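Beta-L-arabinobiosidase (Bacteroides thetaiotaomicron, PDB 5MQR) probably hydrolyses glycosidic bonds in the breakdown of complex plant pectin, carrying beta-propeller and glycoside hydrolase domains in one chain. Local coordinates at residues A264-Y268 and K310-Q314; W279-S285 and V298-K302; E444-K449 and Y602-N606; E806-S810 and H929-R935; K816-P820 and E873-T877. All coordinates share one frame; numbering follows the deposited sequence.

In the fold
Interactions 1 and 2 share one propeller blade and touch each other. Interaction 1 is a buried seam to the next blade, made by a side-chain amide and waters, whereas interaction 2 closes the blade's last hairpin and runs from a buried apolar end to an exposed arginine. Interaction 3, about 38 Å from interaction 1 between centres, is a regular antiparallel pairing in another beta domain, with a partly exposed salt-bridge network on top. Interactions 4 and 5 lie across the molecule in the helical domain, both partly buried loop contacts. There 816-820/873-877 is nested within the loop closed by 806-810/929-935, and Ser-810 with Arg-876 ties the two together.

Interaction 1: A264-Y268 and K310-Q314; sequences AFNCY and KIWGQ
Asn-266 reaches over to the backbone of Ile-311 and Gly-313 at the seam between two successive blades of the beta-propeller. Strands 266-268 and 311-314 each begin a four-stranded antiparallel sheet; they run nearly parallel, 20° apart, and no backbone-to-backbone hydrogen bond joins them. The side-chain amide does that work instead. Its OD1 accepts from Gly-313 N at 2.9 Å, a nearly straight bond that comes in close to the C=O axis. Its ND2 donates to Ile-311 O at 3.0 Å, more bent, with that oxygen tilted from the amide plane, and also to Ala-264 O, which lies in the plane. Three bonds thus fix the rotation of the group, which CG brings across by standing between the backbone N and carbonyl carbon (chi1 56°). Trp-312 passes obliquely beside it, the ring plane only 16° from the amide, with CZ3 3.7 Å from Asn-266 CB.

Tyr-268 leans its CD2 on the peptide after Gly-313, 3.5 Å from Gly-313 C, while its OH bonds to Gly-342 O and Tyr-345 OH further round. Gly-313 suits this spot, because a beta carbon there would run into Tyr-268 CE2. Waters fill in on either side of the amide along the seam: one links Ala-264 O to Ile-311 N, and another donates to Cys-267 O and to Gly-313 O, each at 2.7 Å.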
# COMPACT_ATOMS: atom_id res chain seq x y z
N ALA A 264 -2.17 -32.56 11.18
CA ALA A 264 -2.97 -31.51 10.55
C ALA A 264 -2.28 -30.91 9.33
O ALA A 264 -2.23 -29.68 9.17
CB ALA A 264 -3.33 -30.44 11.58
N PHE A 265 -1.73 -31.79 8.50
CA PHE A 265 -1.13 -31.43 7.22
C PHE A 265 -1.98 -30.43 6.43
O PHE A 265 -3.20 -30.58 6.31
CB PHE A 265 -0.93 -32.70 6.39
CG PHE A 265 -0.42 -32.47 4.99
CD1 PHE A 265 -1.31 -32.20 3.95
CD2 PHE A 265 0.93 -32.60 4.70
CE1 PHE A 265 -0.85 -32.01 2.66
CE2 PHE A 265 1.41 -32.42 3.40
CZ PHE A 265 0.52 -32.12 2.37
N ASN A 266 -1.33 -29.40 5.93
CA ASN A 266 -1.90 -28.59 4.85
C ASN A 266 -0.76 -28.17 3.96
O ASN A 266 0.39 -28.21 4.39
CB ASN A 266 -2.72 -27.40 5.33
CG ASN A 266 -1.97 -26.46 6.26
OD1 ASN A 266 -1.76 -25.29 5.93
ND2 ASN A 266 -1.58 -26.96 7.43
N CYS A 267 -1.07 -27.79 2.73
CA CYS A 267 -0.06 -27.47 1.76
C CYS A 267 -0.53 -26.45 0.76
O CYS A 267 -1.73 -26.18 0.63
CB CYS A 267 0.35 -28.75 0.99
SG CYS A 267 -0.90 -29.49 -0.10
N TYR A 268 0.44 -25.90 0.04
CA TYR A 268 0.15 -25.02 -1.07
C TYR A 268 1.25 -25.09 -2.10
O TYR A 268 2.34 -25.58 -1.82
CB TYR A 268 -0.06 -23.59 -0.59
CG TYR A 268 1.05 -22.95 0.21
CD1 TYR A 268 2.22 -22.47 -0.39
CD2 TYR A 268 0.90 -22.75 1.58
CE1 TYR A 268 3.22 -21.85 0.36
CE2 TYR A 268 1.88 -22.13 2.34
CZ TYR A 268 3.04 -21.67 1.74
OH TYR A 268 3.98 -21.02 2.50
N LYS A 310 -2.78 -25.75 15.42
CA LYS A 310 -2.70 -25.67 13.93
C LYS A 310 -2.20 -24.34 13.34
O LYS A 310 -2.40 -23.26 13.89
CB LYS A 310 -4.03 -25.99 13.23
CG LYS A 310 -4.66 -27.33 13.50
CD LYS A 310 -5.92 -27.49 12.65
CE LYS A 310 -6.58 -28.85 12.89
NZ LYS A 310 -7.79 -29.08 12.06
N ILE A 311 -1.58 -24.46 12.17
CA ILE A 311 -1.24 -23.32 11.33
C ILE A 311 -1.79 -23.61 9.93
O ILE A 311 -1.71 -24.75 9.43
CB ILE A 311 0.28 -23.06 11.34
CG1 ILE A 311 0.66 -21.98 10.30
CG2 ILE A 311 1.06 -24.34 11.08
CD1 ILE A 311 2.03 -21.34 10.54
N TRP A 312 -2.40 -22.61 9.32
CA TRP A 312 -2.96 -22.72 8.00
C TRP A 312 -2.18 -21.82 7.08
O TRP A 312 -2.03 -20.63 7.36
CB TRP A 312 -4.39 -22.23 8.01
CG TRP A 312 -4.96 -22.11 6.65
CD1 TRP A 312 -5.21 -20.97 5.96
CD2 TRP A 312 -5.31 -23.19 5.78
NE1 TRP A 312 -5.72 -21.26 4.73
CE2 TRP A 312 -5.79 -22.62 4.59
CE3 TRP A 312 -5.28 -24.59 5.91
CZ2 TRP A 312 -6.25 -23.40 3.51
CZ3 TRP A 312 -5.74 -25.36 4.84
CH2 TRP A 312 -6.23 -24.76 3.66
N GLY A 313 -1.74 -22.36 5.97
CA GLY A 313 -1.07 -21.58 4.93
C GLY A 313 -1.75 -21.78 3.59
O GLY A 313 -2.18 -22.87 3.27
N GLN A 314 -1.82 -20.72 2.79
CA GLN A 314 -2.34 -20.82 1.44
C GLN A 314 -1.82 -19.73 0.53
O GLN A 314 -1.38 -18.68 1.00
CB GLN A 314 -3.87 -20.78 1.43
CG GLN A 314 -4.52 -19.44 1.79
CD GLN A 314 -6.04 -19.50 1.64
OE1 GLN A 314 -6.77 -19.95 2.54
NE2 GLN A 314 -6.52 -19.06 0.48
O HOH W 1 -1.53 -27.28 11.09
O HOH W 2 -3.62 -24.84 2.02

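Interaction 2: W279-S285 and V298-K302; sequences WKHALTS and VLRAK
Ala-282 and Ala-301, with Thr-284 and Leu-299, carry the two direct hydrogen bonds of this beta hairpin, which closes the outer side of a propeller blade. The turn between its strands has the sequence SEDGGHTW, the Asp-box pattern of BNR repeats. Ala-301 N donates to Ala-282 O at 2.8 Å, from above the carbonyl plane, and Thr-284 N to Leu-299 O at 3.1 Å. Neither bond is straight, and the pairing is correspondingly loose. Where the strands part, water takes over: Leu-299 N donates to one that lies 2.7 Å from Thr-284 O. The side-chain hydroxyls look elsewhere, Thr-284 OG1 bonding to Ser-277 O and Ser-285 OG to Ala-295 O.

Val-298 supplies the apolar part. Its CG1, set anti to the backbone N (chi1 177°), comes within 3.6 Å of Trp-279 CZ3 and also packs on Leu-283 CB. Leu-283 CD2 lies near Arg-300 N, 3.5 Å away.

At the exposed end the extended Arg-300 chain passes His-281 O, and His-281 CB sits over one face of the guanidinium, off its centre. The ring and guanidinium planes are 62° apart, not stacked. Two waters lie at the guanidinium edge, both accepting from Arg-300 NH1; one of them also lies 2.9 Å from His-281 O.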
# COMPACT_ATOMS: atom_id res chain seq x y z
N TRP A 279 2.43 -28.47 9.25
CA TRP A 279 1.77 -29.29 10.23
C TRP A 279 1.76 -28.50 11.54
O TRP A 279 2.33 -27.41 11.63
CB TRP A 279 2.58 -30.55 10.42
CG TRP A 279 2.66 -31.55 9.28
CD1 TRP A 279 1.77 -32.58 9.01
CD2 TRP A 279 3.74 -31.71 8.35
NE1 TRP A 279 2.22 -33.32 7.95
CE2 TRP A 279 3.43 -32.82 7.53
CE3 TRP A 279 4.93 -31.00 8.12
CZ2 TRP A 279 4.27 -33.25 6.49
CZ3 TRP A 279 5.77 -31.42 7.08
CH2 TRP A 279 5.43 -32.54 6.28
N LYS A 280 1.13 -29.06 12.56
CA LYS A 280 1.23 -28.51 13.92
C LYS A 280 2.67 -28.24 14.38
O LYS A 280 3.61 -28.99 14.01
CB LYS A 280 0.59 -29.46 14.92
CG LYS A 280 -0.92 -29.45 14.93
CD LYS A 280 -1.44 -30.09 16.21
CE LYS A 280 -2.96 -30.10 16.22
NZ LYS A 280 -3.42 -30.43 17.59
N HIS A 281 2.83 -27.19 15.19
CA HIS A 281 4.15 -26.66 15.62
C HIS A 281 4.91 -26.01 14.47
O HIS A 281 6.11 -25.77 14.56
CB HIS A 281 5.01 -27.73 16.32
CG HIS A 281 4.33 -28.38 17.47
ND1 HIS A 281 4.21 -27.77 18.71
CD2 HIS A 281 3.71 -29.58 17.58
CE1 HIS A 281 3.56 -28.57 19.53
NE2 HIS A 281 3.24 -29.68 18.87
N ALA A 282 4.18 -25.71 13.40
CA ALA A 282 4.75 -25.26 12.16
C ALA A 282 5.93 -26.12 11.67
O ALA A 282 6.86 -25.60 11.07
CB ALA A 282 5.11 -23.79 12.29
N LEU A 283 5.88 -27.44 11.89
CA LEU A 283 6.76 -28.33 11.12
C LEU A 283 6.47 -28.09 9.63
O LEU A 283 5.34 -27.76 9.22
CB LEU A 283 6.59 -29.81 11.47
CG LEU A 283 6.90 -30.26 12.91
CD1 LEU A 283 6.64 -31.75 13.08
CD2 LEU A 283 8.33 -29.98 13.34
N THR A 284 7.51 -28.21 8.82
CA THR A 284 7.39 -27.81 7.43
C THR A 284 8.33 -28.58 6.53
O THR A 284 9.41 -28.98 6.94
CB THR A 284 7.54 -26.29 7.30
OG1 THR A 284 7.15 -25.88 5.98
CG2 THR A 284 8.97 -25.87 7.60
N SER A 285 7.88 -28.80 5.30
CA SER A 285 8.67 -29.48 4.28
C SER A 285 8.28 -29.01 2.87
O SER A 285 7.56 -28.00 2.69
CB SER A 285 8.54 -31.00 4.42
OG SER A 285 9.36 -31.66 3.49
N VAL A 298 12.37 -33.00 8.67
CA VAL A 298 11.22 -32.13 8.84
C VAL A 298 11.39 -31.40 10.16
O VAL A 298 11.33 -32.01 11.22
CB VAL A 298 9.88 -32.90 8.86
CG1 VAL A 298 8.72 -31.94 9.12
CG2 VAL A 298 9.66 -33.65 7.54
N LEU A 299 11.59 -30.09 10.08
CA LEU A 299 11.81 -29.27 11.25
C LEU A 299 10.79 -28.15 11.34
O LEU A 299 10.12 -27.80 10.36
CB LEU A 299 13.22 -28.69 11.21
CG LEU A 299 14.37 -29.69 11.14
CD1 LEU A 299 15.69 -28.94 11.01
CD2 LEU A 299 14.40 -30.66 12.32
N ARG A 300 10.71 -27.56 12.54
CA ARG A 300 9.91 -26.38 12.79
C ARG A 300 10.36 -25.30 11.84
O ARG A 300 11.54 -25.17 11.56
CB ARG A 300 10.07 -25.88 14.21
CG ARG A 300 9.49 -26.79 15.29
CD ARG A 300 9.83 -26.26 16.68
NE ARG A 300 9.26 -27.06 17.79
CZ ARG A 300 8.18 -26.73 18.52
NH1 ARG A 300 7.46 -25.62 18.30
NH2 ARG A 300 7.79 -27.54 19.51
N ALA A 301 9.41 -24.50 11.38
CA ALA A 301 9.68 -23.39 10.49
C ALA A 301 10.37 -22.32 11.30
O ALA A 301 9.81 -21.84 12.30
CB ALA A 301 8.38 -22.88 9.90
N LYS A 302 11.56 -21.94 10.87
CA LYS A 302 12.41 -21.07 11.68
C LYS A 302 11.73 -19.72 11.84
O LYS A 302 11.13 -19.20 10.89
CB LYS A 302 13.83 -20.92 11.08
CG LYS A 302 14.62 -22.21 11.24
CD LYS A 302 16.08 -22.12 10.83
CE LYS A 302 16.77 -23.48 11.12
NZ LYS A 302 18.27 -23.39 11.07
O HOH W 3 5.69 -25.20 20.21
O HOH W 4 7.26 -23.77 16.33
O HOH W 5 11.86 -28.25 7.94

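Interaction 3: E444-K449 and Y602-N606; sequences EGEWLK and YRIAN
Leu-448 facing Ile-604 and Lys-449 facing Arg-603 make this an antiparallel strand pairing, between strand 447-452 and the long strand 600-610. Leu-448 and Ile-604 form the hydrogen-bonded pair, with Leu-448 N to Ile-604 O at 2.8 Å and Ile-604 N to Leu-448 O at 2.9 Å; their side chains lie side by side on the buried face, against Trp-431. The other face is built on Arg-603. Its CB and CD cover one face of the Trp-447 ring, CD making a CH-pi contact 3.9 Å from the centroid of the five-membered ring, while Glu-446 CG covers the opposite face. The type II' turn from Glu-444 to Trp-447 makes a tight beta hairpin, in a domain related to sialidase carbohydrate-binding modules, and brings Glu-444 back to the edge of the arginine's guanidinium. Arg-603 grips it side-on: NE to OE2 of Glu-444 at 3.0 Å, NH2 to OE1 at 3.1 Å on the syn side. Lys-449, bent at chi3 (-25°), reaches the same Glu-444 OE1 from the anti side, NZ at 2.6 Å. A methionine in place of Arg-603 would probably leave Glu-444 OE2 without its mate and the carboxylate freer to turn. Strand 447-452 runs on to Asp-452 of the calcium site, and 600-610 sets out just after Glu-597, another ligand.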
# COMPACT_ATOMS: atom_id res chain seq x y z
N GLU A 444 -28.35 -0.17 9.00
CA GLU A 444 -29.72 0.30 9.01
C GLU A 444 -29.71 1.69 8.38
O GLU A 444 -29.66 2.72 9.06
CB GLU A 444 -30.25 0.33 10.45
CG GLU A 444 -31.70 0.78 10.61
CD GLU A 444 -32.08 0.96 12.07
OE1 GLU A 444 -32.28 -0.05 12.77
OE2 GLU A 444 -32.17 2.12 12.55
N GLY A 445 -29.74 1.70 7.05
CA GLY A 445 -29.68 2.93 6.27
C GLY A 445 -28.36 3.65 6.51
O GLY A 445 -27.29 3.10 6.24
N GLU A 446 -28.45 4.86 7.07
CA GLU A 446 -27.29 5.72 7.33
C GLU A 446 -26.45 5.21 8.53
O GLU A 446 -25.34 5.68 8.75
CB GLU A 446 -27.76 7.19 7.56
CG GLU A 446 -28.31 7.47 8.97
CD GLU A 446 -29.20 8.72 9.11
OE1 GLU A 446 -30.27 8.74 8.47
OE2 GLU A 446 -28.87 9.65 9.92
N TRP A 447 -27.01 4.27 9.30
CA TRP A 447 -26.43 3.83 10.56
C TRP A 447 -25.69 2.49 10.48
O TRP A 447 -26.22 1.49 9.95
CB TRP A 447 -27.53 3.69 11.61
CG TRP A 447 -28.32 4.93 11.94
CD1 TRP A 447 -29.63 5.17 11.64
CD2 TRP A 447 -27.88 6.05 12.71
NE1 TRP A 447 -30.02 6.38 12.13
CE2 TRP A 447 -28.97 6.95 12.79
CE3 TRP A 447 -26.66 6.40 13.30
CZ2 TRP A 447 -28.88 8.18 13.45
CZ3 TRP A 447 -26.57 7.61 13.97
CH2 TRP A 447 -27.68 8.48 14.05
N LEU A 448 -24.49 2.47 11.04
CA LEU A 448 -23.83 1.23 11.43
C LEU A 448 -24.34 0.90 12.83
O LEU A 448 -24.17 1.70 13.74
CB LEU A 448 -22.32 1.41 11.45
CG LEU A 448 -21.48 0.19 11.84
CD1 LEU A 448 -21.74 -1.03 10.95
CD2 LEU A 448 -20.02 0.58 11.76
N LYS A 449 -24.99 -0.26 12.98
CA LYS A 449 -25.67 -0.61 14.24
C LYS A 449 -24.93 -1.71 14.96
O LYS A 449 -24.52 -2.69 14.35
CB LYS A 449 -27.10 -1.07 13.98
CG LYS A 449 -28.02 -1.03 15.20
CD LYS A 449 -29.35 -1.79 15.07
CE LYS A 449 -29.84 -1.95 13.66
NZ LYS A 449 -31.26 -2.30 13.54
N TYR A 602 -26.66 0.53 19.83
CA TYR A 602 -26.00 1.81 19.51
C TYR A 602 -25.88 1.95 18.01
O TYR A 602 -25.72 0.96 17.29
CB TYR A 602 -24.61 1.88 20.15
CG TYR A 602 -24.67 1.64 21.64
CD1 TYR A 602 -24.97 2.67 22.52
CD2 TYR A 602 -24.50 0.35 22.16
CE1 TYR A 602 -25.06 2.44 23.89
CE2 TYR A 602 -24.61 0.12 23.53
CZ TYR A 602 -24.87 1.16 24.38
OH TYR A 602 -24.95 0.93 25.73
N ARG A 603 -25.94 3.18 17.54
CA ARG A 603 -25.83 3.47 16.13
C ARG A 603 -24.82 4.59 15.86
O ARG A 603 -24.79 5.60 16.57
CB ARG A 603 -27.18 3.89 15.61
CG ARG A 603 -28.19 2.78 15.56
CD ARG A 603 -29.53 3.37 15.20
NE ARG A 603 -30.56 2.37 15.02
CZ ARG A 603 -31.17 1.72 16.00
NH1 ARG A 603 -30.86 1.92 17.28
NH2 ARG A 603 -32.11 0.83 15.70
N ILE A 604 -23.99 4.43 14.82
CA ILE A 604 -23.11 5.52 14.38
C ILE A 604 -23.29 5.79 12.90
O ILE A 604 -23.70 4.92 12.14
CB ILE A 604 -21.62 5.29 14.76
CG1 ILE A 604 -21.08 4.00 14.15
CG2 ILE A 604 -21.47 5.24 16.27
CD1 ILE A 604 -19.59 3.79 14.34
N ALA A 605 -23.01 7.03 12.51
CA ALA A 605 -23.12 7.47 11.14
C ALA A 605 -22.11 8.59 10.84
O ALA A 605 -21.69 9.31 11.73
CB ALA A 605 -24.53 7.98 10.87
N ASN A 606 -21.77 8.72 9.56
CA ASN A 606 -21.00 9.86 9.06
C ASN A 606 -19.65 9.97 9.77
O ASN A 606 -19.30 11.02 10.32
CB ASN A 606 -21.80 11.16 9.18
CG ASN A 606 -23.11 11.10 8.43
OD1 ASN A 606 -23.14 10.78 7.24
ND2 ASN A 606 -24.19 11.41 9.11
O HOH W 6 -23.46 7.16 7.58

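Interaction 4: E806-S810 and H929-R935; sequences EESIS and HPEFRTR
Arg-935 starts with CG anti to its carbonyl carbon (chi1 -69°) and stays extended as far as NE, which carries the guanidinium along the backbone of Glu-807 to Ile-809. In Ile-809 CG1 also stands anti to the carbonyl carbon (chi1 -64°), and with chi2 extended CD1 ends at the Glu-931 backbone, while CG2 branches toward His-929. No hydrogen bond crosses between the two loops; they meet by packing. Arg-935 CD lies 3.4 Å from Glu-807 O, and Ser-808 O and Ile-809 CA stand over one face of the guanidinium, CA 3.7 Å from NH2. Ile-809 fills the notch beyond, with CG2 3.7 Å from His-929 CE1 and CD1 3.8 Å from Glu-931 O.

What shapes that notch is bonding within 929-935. His-929 to Phe-932 is a type I turn, and Arg-935 binds Glu-931 end-on, NH2 to OE1 at 2.8 Å and NH1 to the backbone O at 3.0 Å, with the latter oxygen in the guanidinium plane. NH1 also makes a salt bridge to Asp-943. Were Arg-935 an alanine, Glu-931 and Asp-943 would be likely to lose a shared positive partner, with a gap opened beside Ile-809.

In this helical domain, consistent with the (alpha/alpha)6 barrel of six-hairpin glycosidases, the contact joins the loop between helices 768-788 and 820-839 to the one between strand 921-922 and helix 948-964.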
# COMPACT_ATOMS: atom_id res chain seq x y z
N GLU A 806 28.78 31.31 -22.39
CA GLU A 806 30.04 31.82 -22.93
C GLU A 806 31.00 30.71 -23.40
O GLU A 806 31.01 29.60 -22.85
CB GLU A 806 30.72 32.73 -21.90
CG GLU A 806 31.29 31.99 -20.70
CD GLU A 806 32.03 32.88 -19.70
OE1 GLU A 806 32.14 34.13 -19.89
OE2 GLU A 806 32.55 32.28 -18.70
N GLU A 807 31.81 31.04 -24.41
CA GLU A 807 32.80 30.14 -25.00
C GLU A 807 32.20 28.85 -25.60
O GLU A 807 32.84 27.79 -25.57
CB GLU A 807 33.92 29.74 -24.01
CG GLU A 807 34.39 30.78 -23.00
CD GLU A 807 34.67 32.14 -23.58
OE1 GLU A 807 35.30 32.23 -24.65
OE2 GLU A 807 34.24 33.12 -22.93
N SER A 808 30.99 28.94 -26.15
CA SER A 808 30.45 27.84 -26.92
C SER A 808 31.21 27.79 -28.24
O SER A 808 31.81 28.78 -28.65
CB SER A 808 28.95 28.05 -27.18
OG SER A 808 28.70 29.06 -28.14
N ILE A 809 31.18 26.63 -28.90
CA ILE A 809 31.79 26.46 -30.21
C ILE A 809 31.02 27.28 -31.25
O ILE A 809 31.62 28.10 -31.96
CB ILE A 809 31.88 24.98 -30.63
CG1 ILE A 809 32.83 24.23 -29.67
CG2 ILE A 809 32.39 24.86 -32.08
CD1 ILE A 809 32.83 22.72 -29.81
N SER A 810 29.69 27.09 -31.34
CA SER A 810 28.93 27.79 -32.39
C SER A 810 29.01 29.30 -32.15
O SER A 810 29.05 30.10 -33.08
CB SER A 810 27.48 27.33 -32.49
OG SER A 810 26.73 27.68 -31.35
N HIS A 929 34.06 16.99 -32.36
CA HIS A 929 34.36 18.25 -32.98
C HIS A 929 35.79 18.71 -32.63
O HIS A 929 36.19 18.68 -31.46
CB HIS A 929 33.33 19.32 -32.62
CG HIS A 929 33.35 20.48 -33.55
ND1 HIS A 929 34.16 21.56 -33.35
CD2 HIS A 929 32.70 20.70 -34.72
CE1 HIS A 929 34.01 22.42 -34.35
NE2 HIS A 929 33.13 21.92 -35.19
N PRO A 930 36.57 19.13 -33.66
CA PRO A 930 37.97 19.50 -33.39
C PRO A 930 38.16 20.65 -32.41
O PRO A 930 39.20 20.75 -31.79
CB PRO A 930 38.52 19.88 -34.78
CG PRO A 930 37.57 19.31 -35.79
CD PRO A 930 36.23 19.21 -35.10
N GLU A 931 37.18 21.55 -32.30
CA GLU A 931 37.21 22.60 -31.28
C GLU A 931 36.66 22.21 -29.90
O GLU A 931 36.54 23.09 -29.01
CB GLU A 931 36.51 23.86 -31.80
CG GLU A 931 37.05 24.40 -33.12
CD GLU A 931 36.24 25.59 -33.63
OE1 GLU A 931 35.86 26.45 -32.80
OE2 GLU A 931 35.98 25.67 -34.87
N PHE A 932 36.35 20.93 -29.68
CA PHE A 932 35.86 20.43 -28.39
C PHE A 932 36.87 20.75 -27.29
O PHE A 932 38.00 20.31 -27.36
CB PHE A 932 35.59 18.91 -28.45
CG PHE A 932 35.01 18.34 -27.17
CD1 PHE A 932 35.85 17.88 -26.16
CD2 PHE A 932 33.63 18.26 -26.99
CE1 PHE A 932 35.31 17.35 -24.99
CE2 PHE A 932 33.10 17.72 -25.82
CZ PHE A 932 33.94 17.27 -24.82
N ARG A 933 36.42 21.51 -26.29
CA ARG A 933 37.22 21.90 -25.11
C ARG A 933 38.63 22.39 -25.43
O ARG A 933 39.62 21.92 -24.87
CB ARG A 933 37.20 20.79 -24.05
CG ARG A 933 35.80 20.56 -23.47
CD ARG A 933 35.81 19.68 -22.22
NE ARG A 933 36.50 20.35 -21.11
CZ ARG A 933 37.10 19.74 -20.09
NH1 ARG A 933 37.10 18.41 -19.96
NH2 ARG A 933 37.71 20.49 -19.18
N THR A 934 38.68 23.37 -26.32
CA THR A 934 39.92 24.02 -26.72
C THR A 934 40.05 25.45 -26.20
O THR A 934 40.99 26.14 -26.58
CB THR A 934 40.05 24.06 -28.26
OG1 THR A 934 38.86 24.63 -28.83
CG2 THR A 934 40.28 22.64 -28.84
N ARG A 935 39.15 25.91 -25.32
CA ARG A 935 39.18 27.30 -24.85
C ARG A 935 39.62 27.46 -23.38
O ARG A 935 39.30 28.46 -22.75
CB ARG A 935 37.82 27.94 -25.06
CG ARG A 935 37.50 28.16 -26.52
CD ARG A 935 35.99 28.28 -26.73
NE ARG A 935 35.65 28.31 -28.14
CZ ARG A 935 35.67 27.26 -28.95
NH1 ARG A 935 36.01 26.04 -28.50
NH2 ARG A 935 35.35 27.43 -30.23

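Interaction 5: K816-P820 and E873-T877; sequences KYARP and ETMRT
The Tyr-817 ring takes Arg-876 over one face and Thr-877 at its edge. Arg-876 CG makes a CH-pi contact 3.7 Å from the ring centroid and only 15° off the normal, and the extended chain carries on across the ring, CD coming 3.6 Å from Tyr-817 CE2. The charged end does not stack: ring and guanidinium planes stand 57° apart, and CE2 meets the guanidinium at its edge. Thr-877 OG1 lies near the ring plane, 3.7 Å from Tyr-817 CE1.

Next to the ring along the chain, the two loops join in a single antiparallel bridge, Ala-818 with Met-875, a selenomethionine in this crystal. Ala-818 N donates to Met-875 O at 3.0 Å, within the carbonyl plane, and Met-875 N returns a straighter bond to Ala-818 O at 2.9 Å. Thr-874 lies next along, its CG2 touching both Tyr-817 CB and Arg-819 CG, each 3.7 Å away, and its OG1 near Pro-820 CD. Arg-819 is the N-cap residue of helix 820-839, whereas 873-877 follows helix 843-864, so the bridge closes the open end of a helical hairpin; Leu-864 packs on Ala-818 and Met-875.

The polar ends have partners elsewhere, Arg-819 with Asp-803, Thr-874 with Ser-810, and Arg-876 NE with Ser-810 O. Across the contact itself, then, two backbone bonds set the register and Arg-876 contributes its methylenes, its charged end being directed to an earlier part of the loop that holds 816-820.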
# COMPACT_ATOMS: atom_id res chain seq x y z
N LYS A 816 25.46 38.10 -33.36
CA LYS A 816 24.03 38.06 -33.56
C LYS A 816 23.74 36.84 -34.37
O LYS A 816 23.27 36.92 -35.48
CB LYS A 816 23.55 39.32 -34.29
CG LYS A 816 23.80 40.59 -33.50
CD LYS A 816 23.12 41.80 -34.12
CE LYS A 816 23.17 42.94 -33.13
NZ LYS A 816 22.77 44.22 -33.76
N TYR A 817 24.06 35.69 -33.79
CA TYR A 817 23.77 34.44 -34.44
C TYR A 817 22.39 33.93 -34.01
O TYR A 817 21.96 34.13 -32.86
CB TYR A 817 24.84 33.40 -34.11
CG TYR A 817 26.27 33.69 -34.57
CD1 TYR A 817 26.55 34.63 -35.58
CD2 TYR A 817 27.33 32.98 -34.03
CE1 TYR A 817 27.86 34.86 -36.00
CE2 TYR A 817 28.64 33.21 -34.44
CZ TYR A 817 28.89 34.15 -35.43
OH TYR A 817 30.16 34.39 -35.82
N ALA A 818 21.73 33.25 -34.93
CA ALA A 818 20.44 32.63 -34.67
C ALA A 818 20.67 31.27 -34.02
O ALA A 818 20.82 30.26 -34.68
CB ALA A 818 19.63 32.51 -35.95
N ARG A 819 20.67 31.27 -32.69
CA ARG A 819 20.92 30.08 -31.89
C ARG A 819 19.59 29.36 -31.56
O ARG A 819 18.58 30.03 -31.33
CB ARG A 819 21.65 30.49 -30.62
CG ARG A 819 23.08 30.92 -30.87
CD ARG A 819 23.69 31.64 -29.67
NE ARG A 819 23.72 30.79 -28.48
CZ ARG A 819 24.63 29.85 -28.19
NH1 ARG A 819 25.65 29.59 -29.00
NH2 ARG A 819 24.52 29.17 -27.04
N PRO A 820 19.59 28.00 -31.54
CA PRO A 820 18.32 27.32 -31.23
C PRO A 820 17.87 27.45 -29.79
O PRO A 820 16.76 27.03 -29.49
CB PRO A 820 18.59 25.84 -31.57
CG PRO A 820 20.07 25.72 -31.50
CD PRO A 820 20.58 27.03 -32.03
N GLU A 873 21.09 23.36 -35.32
CA GLU A 873 22.34 24.05 -35.03
C GLU A 873 22.20 25.56 -35.23
O GLU A 873 21.30 26.04 -35.94
CB GLU A 873 23.45 23.51 -35.93
CG GLU A 873 23.76 22.03 -35.72
CD GLU A 873 24.89 21.50 -36.60
OE1 GLU A 873 25.53 22.30 -37.30
OE2 GLU A 873 25.14 20.27 -36.57
N THR A 874 23.11 26.28 -34.58
CA THR A 874 23.22 27.72 -34.67
C THR A 874 23.47 28.13 -36.11
O THR A 874 24.21 27.45 -36.82
CB THR A 874 24.39 28.22 -33.82
OG1 THR A 874 24.14 27.92 -32.44
CG2 THR A 874 24.59 29.72 -33.98
N MSE A 875 22.83 29.20 -36.53
CA MSE A 875 23.02 29.72 -37.88
C MSE A 875 23.85 30.96 -37.66
O MSE A 875 23.43 31.89 -36.97
CB MSE A 875 21.62 29.84 -38.49
CG MSE A 875 21.49 30.23 -39.96
SE MSE A 875 22.52 29.07 -41.20
CE MSE A 875 21.77 27.29 -41.05
N ARG A 876 25.08 30.94 -38.16
CA ARG A 876 25.92 32.15 -38.19
C ARG A 876 25.44 33.07 -39.33
O ARG A 876 24.55 32.69 -40.11
CB ARG A 876 27.42 31.82 -38.32
CG ARG A 876 27.97 30.96 -37.17
CD ARG A 876 29.49 31.03 -37.11
NE ARG A 876 30.06 30.30 -35.98
CZ ARG A 876 30.92 29.27 -36.05
NH1 ARG A 876 31.37 28.79 -37.20
NH2 ARG A 876 31.37 28.73 -34.92
N THR A 877 26.02 34.26 -39.41
CA THR A 877 25.68 35.29 -40.40
C THR A 877 25.41 34.74 -41.81
O THR A 877 24.44 35.15 -42.44
CB THR A 877 26.82 36.33 -40.48
OG1 THR A 877 27.24 36.66 -39.15
CG2 THR A 877 26.37 37.59 -41.24